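Local coordinates for protein beta-glucuronidase (PDB 6U7J) that hydrolyses beta-D-glucuronides as a gut-microbial glycoside hydrolase of family 2, and probably helps to reactivate conjugated estrogens, at residues E196-I201 against G272-T277; M213-I218 against K246-V251; A254-P259 against L293-P298; Y263-D268 against L278-R283. One frame throughout, in Å; residues are numbered along the deposited sequence.

Interaction 1. Residues E196-I201 against G272-T277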
# COMPACT_ATOMS: atom_id res chain seq x y z
N GLU B 196 -56.35 -5.73 19.70
CA GLU B 196 -56.09 -5.66 21.13
C GLU B 196 -54.77 -6.36 21.37
O GLU B 196 -54.65 -7.56 21.08
CB GLU B 196 -57.22 -6.29 21.94
CG GLU B 196 -58.63 -5.82 21.55
CD GLU B 196 -59.70 -6.19 22.59
OE1 GLU B 196 -60.62 -5.37 22.81
OE2 GLU B 196 -59.61 -7.29 23.18
N TYR B 197 -53.79 -5.63 21.90
CA TYR B 197 -52.41 -6.07 21.76
C TYR B 197 -51.52 -5.53 22.86
O TYR B 197 -51.83 -4.52 23.52
CB TYR B 197 -51.85 -5.63 20.40
CG TYR B 197 -51.64 -4.13 20.34
CD1 TYR B 197 -52.69 -3.28 20.01
CD2 TYR B 197 -50.39 -3.57 20.62
CE1 TYR B 197 -52.50 -1.92 19.95
CE2 TYR B 197 -50.20 -2.21 20.57
CZ TYR B 197 -51.26 -1.38 20.24
OH TYR B 197 -51.07 -0.02 20.18
N ILE B 198 -50.36 -6.17 23.00
CA ILE B 198 -49.36 -5.78 23.98
C ILE B 198 -48.56 -4.60 23.43
O ILE B 198 -47.95 -4.70 22.36
CB ILE B 198 -48.45 -6.97 24.32
CG1 ILE B 198 -49.29 -8.12 24.89
CG2 ILE B 198 -47.34 -6.55 25.27
CD1 ILE B 198 -48.72 -9.50 24.60
N GLU B 199 -48.56 -3.49 24.17
CA GLU B 199 -47.90 -2.25 23.79
C GLU B 199 -46.47 -2.14 24.33
O GLU B 199 -45.55 -1.76 23.59
CB GLU B 199 -48.70 -1.04 24.28
CG GLU B 199 -50.17 -1.03 23.88
CD GLU B 199 -50.91 0.21 24.39
OE1 GLU B 199 -50.60 0.68 25.50
OE2 GLU B 199 -51.79 0.72 23.68
N ASP B 200 -46.26 -2.43 25.61
CA ASP B 200 -44.97 -2.18 26.25
C ASP B 200 -44.72 -3.22 27.34
O ASP B 200 -45.65 -3.67 28.02
CB ASP B 200 -44.92 -0.77 26.84
CG ASP B 200 -43.51 -0.31 27.12
OD1 ASP B 200 -42.57 -1.11 26.95
OD2 ASP B 200 -43.34 0.87 27.52
N ILE B 201 -43.45 -3.59 27.50
CA ILE B 201 -42.98 -4.53 28.51
C ILE B 201 -41.74 -3.94 29.16
O ILE B 201 -40.80 -3.54 28.46
CB ILE B 201 -42.63 -5.90 27.92
CG1 ILE B 201 -43.76 -6.47 27.07
CG2 ILE B 201 -42.20 -6.88 29.02
CD1 ILE B 201 -43.28 -7.63 26.20
N GLY B 272 -55.37 -12.28 24.82
CA GLY B 272 -56.45 -12.37 23.85
C GLY B 272 -56.02 -13.17 22.63
O GLY B 272 -55.69 -14.35 22.71
N GLN B 273 -56.04 -12.52 21.47
CA GLN B 273 -55.47 -13.12 20.28
C GLN B 273 -53.98 -12.83 20.13
O GLN B 273 -53.32 -13.48 19.31
CB GLN B 273 -56.22 -12.62 19.04
CG GLN B 273 -57.67 -13.11 18.94
CD GLN B 273 -57.75 -14.62 18.77
OE1 GLN B 273 -57.43 -15.16 17.71
NE2 GLN B 273 -58.17 -15.32 19.83
N ASP B 274 -53.43 -11.90 20.91
CA ASP B 274 -52.05 -11.46 20.78
C ASP B 274 -51.08 -12.43 21.47
O ASP B 274 -51.45 -13.24 22.31
CB ASP B 274 -51.86 -10.06 21.36
CG ASP B 274 -50.59 -9.39 20.87
OD1 ASP B 274 -49.97 -9.96 19.95
OD2 ASP B 274 -50.22 -8.30 21.39
N HIS B 275 -49.80 -12.29 21.11
CA HIS B 275 -48.72 -13.09 21.68
C HIS B 275 -47.42 -12.31 21.50
O HIS B 275 -47.20 -11.70 20.44
CB HIS B 275 -48.65 -14.47 21.00
CG HIS B 275 -47.56 -15.36 21.51
ND1 HIS B 275 -47.06 -16.41 20.77
CD2 HIS B 275 -46.88 -15.37 22.68
CE1 HIS B 275 -46.12 -17.03 21.47
NE2 HIS B 275 -45.98 -16.41 22.62
N TYR B 276 -46.59 -12.28 22.54
CA TYR B 276 -45.29 -11.63 22.47
C TYR B 276 -44.31 -12.35 23.39
O TYR B 276 -44.66 -12.66 24.54
CB TYR B 276 -45.34 -10.15 22.87
CG TYR B 276 -44.10 -9.39 22.41
CD1 TYR B 276 -42.93 -9.40 23.17
CD2 TYR B 276 -44.10 -8.70 21.20
CE1 TYR B 276 -41.78 -8.72 22.74
CE2 TYR B 276 -42.95 -8.02 20.76
CZ TYR B 276 -41.80 -8.03 21.54
OH TYR B 276 -40.67 -7.37 21.13
N THR B 277 -43.09 -12.57 22.90
CA THR B 277 -42.04 -13.28 23.63
C THR B 277 -40.78 -12.42 23.69
O THR B 277 -40.11 -12.21 22.67
CB THR B 277 -41.73 -14.62 22.96
OG1 THR B 277 -42.93 -15.37 22.83
CG2 THR B 277 -40.71 -15.41 23.77
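Strands 198-208 and 274-280 belong to different sheets, and here their first residues run in roughly the same direction, the axes of the short segments approaching to 8.6 Å at 23°. Asp274 bridges the gap. Asp274 CB points across and lies 3.8 Å from Glu196 O, and with CG anti to the backbone N (chi1 -162°) the carboxylate extends on to the start of the other strand. OD1 turns back to its own strand and takes the N-H of His275 from above the carboxylate plane. Asp274 OD2 reaches Ile198 N at 2.7 Å in a nearly straight bond (168°), met almost along the C-O axis, and also lies 3.1 Å from Tyr197 CA. Arg19 forms a salt bridge with the same oxygen.

Beyond this polar link the contact is apolar. Ile198, its CG1 beside the backbone N, extends CD1 obliquely to Tyr276 CB at 3.9 Å. Farther along, Ile201 CD1 meets Tyr276 CD1 at 3.5 Å, coming to the ring at a slant, while the Tyr276 hydroxyl is hydrogen-bonded to Phe12 O. The two isoleucines also touch Ile269 of strand 265-271 and so help fill the core between the sheets of this beta-sandwich. A largely buried carboxylate held by two backbone N-H groups and a guanidinium is probably stabilised in its charged form, and one side chain thereby links the starts of two strands belonging to different sheets.

Interaction 2. Residues M213-I218 against K246-V251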
# COMPACT_ATOMS: atom_id res chain seq x y z
N MET B 213 -35.45 -12.80 41.18
CA MET B 213 -36.74 -12.13 41.32
C MET B 213 -36.99 -11.32 40.05
O MET B 213 -36.41 -10.24 39.86
CB MET B 213 -36.78 -11.23 42.56
CG MET B 213 -37.18 -11.90 43.88
SD MET B 213 -38.58 -13.06 43.85
CE MET B 213 -39.84 -12.12 43.00
N VAL B 214 -37.87 -11.82 39.18
CA VAL B 214 -38.21 -11.15 37.93
C VAL B 214 -39.40 -10.24 38.19
O VAL B 214 -40.52 -10.71 38.40
CB VAL B 214 -38.50 -12.14 36.81
CG1 VAL B 214 -38.87 -11.38 35.53
CG2 VAL B 214 -37.31 -13.03 36.57
N HIS B 215 -39.17 -8.93 38.18
CA HIS B 215 -40.23 -7.93 38.23
C HIS B 215 -40.58 -7.54 36.80
O HIS B 215 -39.71 -7.08 36.05
CB HIS B 215 -39.79 -6.68 39.00
CG HIS B 215 -39.31 -6.95 40.39
ND1 HIS B 215 -38.29 -7.83 40.67
CD2 HIS B 215 -39.69 -6.42 41.58
CE1 HIS B 215 -38.07 -7.85 41.97
NE2 HIS B 215 -38.91 -7.00 42.55
N TYR B 216 -41.84 -7.72 36.42
CA TYR B 216 -42.27 -7.34 35.08
C TYR B 216 -43.52 -6.47 35.15
O TYR B 216 -44.27 -6.51 36.12
CB TYR B 216 -42.53 -8.57 34.19
CG TYR B 216 -43.76 -9.36 34.53
CD1 TYR B 216 -45.02 -8.96 34.08
CD2 TYR B 216 -43.68 -10.53 35.27
CE1 TYR B 216 -46.16 -9.69 34.39
CE2 TYR B 216 -44.81 -11.27 35.58
CZ TYR B 216 -46.04 -10.85 35.14
OH TYR B 216 -47.16 -11.58 35.44
N GLU B 217 -43.72 -5.70 34.08
CA GLU B 217 -44.87 -4.81 33.95
C GLU B 217 -45.24 -4.72 32.48
O GLU B 217 -44.40 -4.35 31.65
CB GLU B 217 -44.57 -3.43 34.53
CG GLU B 217 -45.71 -2.44 34.40
CD GLU B 217 -45.39 -1.10 35.05
OE1 GLU B 217 -46.23 -0.18 35.01
OE2 GLU B 217 -44.27 -0.97 35.60
N ILE B 218 -46.48 -5.06 32.16
CA ILE B 218 -46.97 -5.19 30.80
C ILE B 218 -48.06 -4.15 30.57
O ILE B 218 -48.84 -3.84 31.48
CB ILE B 218 -47.47 -6.62 30.54
CG1 ILE B 218 -46.36 -7.61 30.86
CG2 ILE B 218 -47.95 -6.79 29.10
CD1 ILE B 218 -46.80 -9.06 30.88
N LYS B 246 -48.82 -6.89 36.08
CA LYS B 246 -47.67 -6.34 36.78
C LYS B 246 -47.43 -7.26 37.97
O LYS B 246 -48.33 -7.45 38.79
CB LYS B 246 -47.93 -4.89 37.21
CG LYS B 246 -46.90 -4.32 38.17
CD LYS B 246 -47.21 -2.86 38.50
CE LYS B 246 -46.02 -2.19 39.17
NZ LYS B 246 -45.92 -0.73 38.83
N ASP B 247 -46.25 -7.86 38.03
CA ASP B 247 -46.02 -8.93 38.99
C ASP B 247 -44.54 -9.09 39.27
O ASP B 247 -43.67 -8.53 38.58
CB ASP B 247 -46.61 -10.26 38.49
CG ASP B 247 -46.98 -11.20 39.64
OD1 ASP B 247 -47.52 -12.29 39.35
OD2 ASP B 247 -46.74 -10.85 40.81
N MET B 248 -44.26 -9.89 40.29
CA MET B 248 -42.93 -10.11 40.83
C MET B 248 -42.85 -11.61 41.13
O MET B 248 -43.45 -12.07 42.10
CB MET B 248 -42.73 -9.26 42.08
CG MET B 248 -41.33 -9.14 42.60
SD MET B 248 -41.29 -8.30 44.20
CE MET B 248 -40.98 -9.66 45.34
N VAL B 249 -42.17 -12.37 40.28
CA VAL B 249 -42.18 -13.83 40.40
C VAL B 249 -40.76 -14.36 40.54
O VAL B 249 -39.77 -13.72 40.16
CB VAL B 249 -42.89 -14.52 39.22
CG1 VAL B 249 -44.31 -13.96 39.06
CG2 VAL B 249 -42.10 -14.35 37.95
N LEU B 250 -40.69 -15.58 41.07
CA LEU B 250 -39.46 -16.21 41.53
C LEU B 250 -38.89 -17.14 40.46
O LEU B 250 -39.63 -17.87 39.80
CB LEU B 250 -39.73 -17.01 42.81
CG LEU B 250 -38.60 -17.60 43.65
CD1 LEU B 250 -37.48 -16.60 43.86
CD2 LEU B 250 -39.17 -18.08 44.99
N VAL B 251 -37.57 -17.10 40.31
CA VAL B 251 -36.84 -18.02 39.44
C VAL B 251 -35.77 -18.66 40.31
O VAL B 251 -34.70 -18.08 40.53
CB VAL B 251 -36.23 -17.31 38.22
CG1 VAL B 251 -35.72 -18.32 37.21
CG2 VAL B 251 -37.25 -16.38 37.59
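Four backbone hydrogen bonds, in the pairs Val214-Val249 and Tyr216-Asp247, join antiparallel strands 213-218 and 246-251. The tightly packed face carries these four residues, with Val251 at its end. Val214 CG2 meets Val251 CG2 at 3.5 Å, and the Tyr216 ring, set between its backbone N and carbonyl carbon (chi1 72°), folds across the neighbouring strand so that Asp247 N lies over its centre. The Tyr216 hydroxyl comes within 3.4 Å of Asp247 CB and bonds to Glu244 O. Val214, Tyr216 and Val249 also touch strand 227-232 of the facing sheet.

The solvent face, built of longer side chains, several exposed, is looser except where Met213, bent at chi2 and chi3, curls CE against Met248 CG at 3.4 Å, closer than usual. Met248 lies alongside His215, its CG over one face of the imidazole, 3.4 Å from the ring centroid, in a CH-pi contact. A bond from His215 ND1 to Met213 O steadies the ring in its own plane. Glu217 OE2 and Lys246 NZ form only a long salt bridge (3.6 Å). One mostly apolar, inward face and one solvent-side face are expected of one sheet of a two-sheet immunoglobulin-like beta-sandwich, as in family 2 glycosidases.

Interaction 3. Residues A254-P259 against L293-P298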
# COMPACT_ATOMS: atom_id res chain seq x y z
N ALA B 254 -31.57 -19.61 39.52
CA ALA B 254 -31.57 -18.86 38.27
C ALA B 254 -30.21 -18.89 37.59
O ALA B 254 -29.19 -18.56 38.20
CB ALA B 254 -31.98 -17.41 38.53
N GLN B 255 -30.19 -19.29 36.32
CA GLN B 255 -28.98 -19.20 35.51
C GLN B 255 -28.71 -17.74 35.17
O GLN B 255 -29.51 -17.10 34.48
CB GLN B 255 -29.14 -20.02 34.23
CG GLN B 255 -29.55 -21.46 34.45
CD GLN B 255 -28.44 -22.30 35.06
OE1 GLN B 255 -27.37 -22.44 34.48
NE2 GLN B 255 -28.71 -22.86 36.24
N LEU B 256 -27.60 -17.22 35.67
CA LEU B 256 -27.33 -15.79 35.56
C LEU B 256 -26.81 -15.44 34.17
O LEU B 256 -26.21 -16.27 33.48
CB LEU B 256 -26.33 -15.36 36.63
CG LEU B 256 -26.84 -15.42 38.08
CD1 LEU B 256 -25.83 -14.83 39.05
CD2 LEU B 256 -28.17 -14.71 38.21
N TRP B 257 -27.07 -14.21 33.77
CA TRP B 257 -26.48 -13.69 32.54
C TRP B 257 -25.07 -13.21 32.88
O TRP B 257 -24.90 -12.28 33.67
CB TRP B 257 -27.34 -12.57 31.95
CG TRP B 257 -26.88 -12.10 30.60
CD1 TRP B 257 -27.34 -12.51 29.38
CD2 TRP B 257 -25.88 -11.11 30.33
NE1 TRP B 257 -26.70 -11.84 28.37
CE2 TRP B 257 -25.79 -10.97 28.93
CE3 TRP B 257 -25.05 -10.33 31.14
CZ2 TRP B 257 -24.90 -10.10 28.32
CZ3 TRP B 257 -24.17 -9.45 30.53
CH2 TRP B 257 -24.10 -9.35 29.13
N GLN B 258 -24.07 -13.87 32.31
CA GLN B 258 -22.70 -13.53 32.67
C GLN B 258 -21.95 -12.97 31.47
O GLN B 258 -22.18 -13.42 30.33
CB GLN B 258 -21.94 -14.76 33.21
CG GLN B 258 -22.59 -15.40 34.44
CD GLN B 258 -22.16 -14.76 35.76
OE1 GLN B 258 -21.67 -13.62 35.79
NE2 GLN B 258 -22.36 -15.49 36.85
N PRO B 259 -21.08 -11.99 31.68
CA PRO B 259 -20.16 -11.57 30.61
C PRO B 259 -19.43 -12.78 30.05
O PRO B 259 -18.91 -13.61 30.79
CB PRO B 259 -19.19 -10.62 31.33
CG PRO B 259 -19.95 -10.15 32.54
CD PRO B 259 -20.82 -11.29 32.95
N LEU B 293 -18.99 -4.09 39.55
CA LEU B 293 -19.33 -5.46 39.88
C LEU B 293 -20.55 -5.89 39.08
O LEU B 293 -21.56 -5.20 39.06
CB LEU B 293 -19.60 -5.61 41.38
CG LEU B 293 -18.50 -5.16 42.33
CD1 LEU B 293 -18.95 -5.35 43.77
CD2 LEU B 293 -17.22 -5.93 42.07
N ILE B 294 -20.45 -7.04 38.43
CA ILE B 294 -21.54 -7.66 37.69
C ILE B 294 -21.75 -9.04 38.29
O ILE B 294 -20.81 -9.85 38.31
CB ILE B 294 -21.25 -7.74 36.19
CG1 ILE B 294 -21.18 -6.35 35.57
CG2 ILE B 294 -22.29 -8.60 35.49
CD1 ILE B 294 -20.51 -6.32 34.22
N ASN B 295 -22.96 -9.29 38.78
CA ASN B 295 -23.23 -10.52 39.53
C ASN B 295 -22.22 -10.69 40.65
O ASN B 295 -21.67 -11.77 40.87
CB ASN B 295 -23.24 -11.72 38.59
CG ASN B 295 -24.35 -11.64 37.58
OD1 ASN B 295 -25.43 -11.14 37.89
ND2 ASN B 295 -24.10 -12.13 36.36
N GLY B 296 -21.93 -9.59 41.34
CA GLY B 296 -21.07 -9.59 42.51
C GLY B 296 -19.59 -9.74 42.24
O GLY B 296 -18.81 -9.77 43.20
N LYS B 297 -19.16 -9.82 40.98
CA LYS B 297 -17.74 -10.04 40.73
C LYS B 297 -17.15 -8.90 39.89
O LYS B 297 -17.84 -8.35 39.02
CB LYS B 297 -17.51 -11.39 40.03
CG LYS B 297 -18.22 -12.54 40.75
CD LYS B 297 -18.34 -13.81 39.91
CE LYS B 297 -19.59 -13.76 39.01
NZ LYS B 297 -20.81 -14.43 39.56
N PRO B 298 -15.90 -8.52 40.15
CA PRO B 298 -15.33 -7.36 39.46
C PRO B 298 -15.23 -7.60 37.96
O PRO B 298 -14.93 -8.71 37.50
CB PRO B 298 -13.94 -7.20 40.09
CG PRO B 298 -13.97 -8.05 41.33
CD PRO B 298 -14.92 -9.17 41.03
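The backbone of residues 254-259 is extended but belongs to no strand, whereas 293-298 reverses direction through a type I' turn from Ile294 to Lys297, closed by paired backbone hydrogen bonds between those two residues. Asn295 and Gly296 take the positive phi values this turn needs, and the nearest CA atoms across the contact, those of Gln258 and Asn295, stay 7.5 Å apart. Asn295, its CG beside the backbone N (chi1 -64°), sends ND2 into the extended segment, where it donates to Trp257 O at 2.8 Å and, more straightly (169°), to Gln258 OE1 at 2.9 Å. Both acceptors lie close to the Asn295 amide plane, but each is approached from above its own carbonyl plane, and the Asn295 and Gln258 side-chain amides stand almost perpendicular. OD1 accepts from Thr284 N. The turn closes the small hairpin of strands 292-294 and 297-305, which pairs on into the barrel sheet through the latter, so the amide links the sandwich and the barrel here. Lys297 curls back so that NZ bonds to Asn295 O on a lone pair. Leu256 CD1 lies 3.8 Å from Asn295 CG, the two side chains running antiparallel, and Pro259 CD rests 4.0 Å from Ile294 CG2.

Interaction 4. Residues Y263-D268 against L278-R283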
# COMPACT_ATOMS: atom_id res chain seq x y z
N TYR B 263 -27.02 -16.13 29.42
CA TYR B 263 -28.23 -16.93 29.55
C TYR B 263 -29.43 -16.01 29.40
O TYR B 263 -29.46 -14.93 30.00
CB TYR B 263 -28.28 -17.68 30.89
CG TYR B 263 -29.30 -18.80 30.92
CD1 TYR B 263 -30.63 -18.55 31.25
CD2 TYR B 263 -28.94 -20.10 30.60
CE1 TYR B 263 -31.57 -19.57 31.27
CE2 TYR B 263 -29.86 -21.13 30.61
CZ TYR B 263 -31.18 -20.86 30.96
OH TYR B 263 -32.10 -21.88 30.97
N LEU B 264 -30.42 -16.42 28.61
CA LEU B 264 -31.59 -15.57 28.38
C LEU B 264 -32.86 -16.35 28.67
O LEU B 264 -33.13 -17.35 28.00
CB LEU B 264 -31.62 -15.03 26.94
CG LEU B 264 -30.42 -14.15 26.56
CD1 LEU B 264 -30.47 -13.77 25.07
CD2 LEU B 264 -30.38 -12.91 27.45
N TYR B 265 -33.62 -15.88 29.65
CA TYR B 265 -34.99 -16.35 29.81
C TYR B 265 -35.89 -15.64 28.81
O TYR B 265 -35.49 -14.68 28.16
CB TYR B 265 -35.48 -16.11 31.24
CG TYR B 265 -34.77 -16.95 32.27
CD1 TYR B 265 -33.56 -16.53 32.82
CD2 TYR B 265 -35.30 -18.17 32.70
CE1 TYR B 265 -32.90 -17.30 33.76
CE2 TYR B 265 -34.63 -18.95 33.64
CZ TYR B 265 -33.43 -18.50 34.17
OH TYR B 265 -32.75 -19.24 35.11
N LYS B 266 -37.12 -16.12 28.68
CA LYS B 266 -38.10 -15.48 27.81
C LYS B 266 -39.35 -15.16 28.62
O LYS B 266 -39.90 -16.04 29.28
CB LYS B 266 -38.45 -16.35 26.60
CG LYS B 266 -37.24 -16.94 25.88
CD LYS B 266 -37.35 -18.46 25.84
CE LYS B 266 -36.13 -19.11 25.22
NZ LYS B 266 -34.87 -18.32 25.46
N LEU B 267 -39.76 -13.89 28.58
CA LEU B 267 -41.08 -13.48 29.06
C LEU B 267 -42.08 -13.76 27.94
O LEU B 267 -42.12 -13.05 26.93
CB LEU B 267 -41.08 -12.01 29.46
CG LEU B 267 -42.23 -11.57 30.38
CD1 LEU B 267 -42.22 -12.37 31.69
CD2 LEU B 267 -42.20 -10.06 30.69
N ASP B 268 -42.87 -14.82 28.10
CA ASP B 268 -43.76 -15.33 27.06
C ASP B 268 -45.20 -14.98 27.45
O ASP B 268 -45.71 -15.49 28.46
CB ASP B 268 -43.57 -16.84 26.91
CG ASP B 268 -44.24 -17.41 25.66
OD1 ASP B 268 -44.40 -16.70 24.64
OD2 ASP B 268 -44.58 -18.62 25.71
N LEU B 278 -40.46 -11.93 24.89
CA LEU B 278 -39.33 -11.04 25.11
C LEU B 278 -38.18 -11.79 25.77
O LEU B 278 -38.35 -12.28 26.90
CB LEU B 278 -39.76 -9.86 25.98
CG LEU B 278 -38.65 -8.87 26.35
CD1 LEU B 278 -38.32 -7.96 25.16
CD2 LEU B 278 -39.06 -8.05 27.55
N PRO B 279 -37.01 -11.91 25.13
CA PRO B 279 -35.84 -12.42 25.84
C PRO B 279 -35.38 -11.41 26.89
O PRO B 279 -35.56 -10.21 26.74
CB PRO B 279 -34.78 -12.59 24.74
CG PRO B 279 -35.55 -12.45 23.42
CD PRO B 279 -36.72 -11.60 23.72
N PHE B 280 -34.79 -11.92 27.97
CA PHE B 280 -34.20 -11.04 28.97
C PHE B 280 -33.17 -11.84 29.76
O PHE B 280 -33.10 -13.07 29.67
CB PHE B 280 -35.26 -10.41 29.88
CG PHE B 280 -35.88 -11.36 30.88
CD1 PHE B 280 -36.97 -12.15 30.54
CD2 PHE B 280 -35.37 -11.45 32.17
CE1 PHE B 280 -37.54 -13.03 31.46
CE2 PHE B 280 -35.94 -12.33 33.11
CZ PHE B 280 -37.02 -13.12 32.75
N GLY B 281 -32.36 -11.11 30.53
CA GLY B 281 -31.30 -11.73 31.29
C GLY B 281 -31.34 -11.30 32.74
O GLY B 281 -31.67 -10.16 33.07
N ILE B 282 -30.99 -12.23 33.62
CA ILE B 282 -30.91 -11.95 35.05
C ILE B 282 -29.46 -11.70 35.40
O ILE B 282 -28.61 -12.59 35.27
CB ILE B 282 -31.49 -13.09 35.89
CG1 ILE B 282 -32.93 -13.40 35.46
CG2 ILE B 282 -31.40 -12.73 37.38
CD1 ILE B 282 -33.49 -14.69 36.04
N ARG B 283 -29.17 -10.48 35.87
CA ARG B 283 -27.82 -10.11 36.27
C ARG B 283 -27.88 -8.81 37.04
O ARG B 283 -28.72 -7.95 36.75
CB ARG B 283 -26.89 -9.95 35.05
CG ARG B 283 -27.39 -8.97 33.99
CD ARG B 283 -26.63 -7.67 34.08
NE ARG B 283 -27.14 -6.63 33.19
CZ ARG B 283 -28.10 -5.78 33.52
NH1 ARG B 283 -28.69 -5.86 34.71
NH2 ARG B 283 -28.49 -4.85 32.65
O HOH W 1 -30.32 -14.77 32.74
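Leu278 O is the most closely held polar atom, gripped by one hydrogen bond and one weaker C-H contact. Leu267 N donates to Leu278 O at 2.7 Å, within the carbonyl plane, and Lys266 CA lies 3.3 Å away with its hydrogen directed at the same oxygen. Leu278 N returns a bond to Leu267 O, completing this antiparallel pair. At Tyr265 and Phe280 the pairing loosens: Phe280 N donates well to Tyr265 O, but the reverse bond from Tyr265 N is weak and bent to 120°. Beyond it the strands part, and a water takes over, donating to Tyr263 O at 2.9 Å and accepting from Ile282 N at 2.8 Å.

The side chains of Tyr265, Leu267, Leu278 and Phe280 share one face. Phe280 takes the crowded position between its backbone N and carbonyl carbon (chi1 73°), which lays the ring back across the partner strand. Tyr265 CB sits over one ring face, 4.0 Å from the centroid, in a CH-pi contact, while Leu267 N lies at the ring edge. Tyr265 in turn meets Ile282 CD1 at 3.5 Å through CE1, and its hydroxyl bonds to Gln255 N. This hairpin of strands 265-271 and 274-280 forms one side of its sheet: Leu267 and Phe280 pack on strand 227-232 beside it, and they reach Tyr216 and Val214 on strand 211-220 of the facing sheet.

Overall arrangement
Interactions 1, 2 and 4 build one beta-sandwich, and interaction 3 connects it to the TIM barrel. Interaction 1 spans the two sheets, interaction 2 lies within one and interaction 4 within the other. Interactions 1 and 4 share strand 274-280, their centres 17 Å apart, and are tied by Asp268 OD1, which probably bonds to His275 NE2 at 2.6 Å and to Thr277 OG1. The centres of interactions 2 and 4 are 12 Å apart, with Val251 CG1 against Tyr265 OH at 3.7 Å. Interaction 4 leads on to interaction 3 through a probable bond from Trp257 N to Ile282 O at 2.7 Å. A bound calcium ion lies about 12 Å from the Tyr276 side chain.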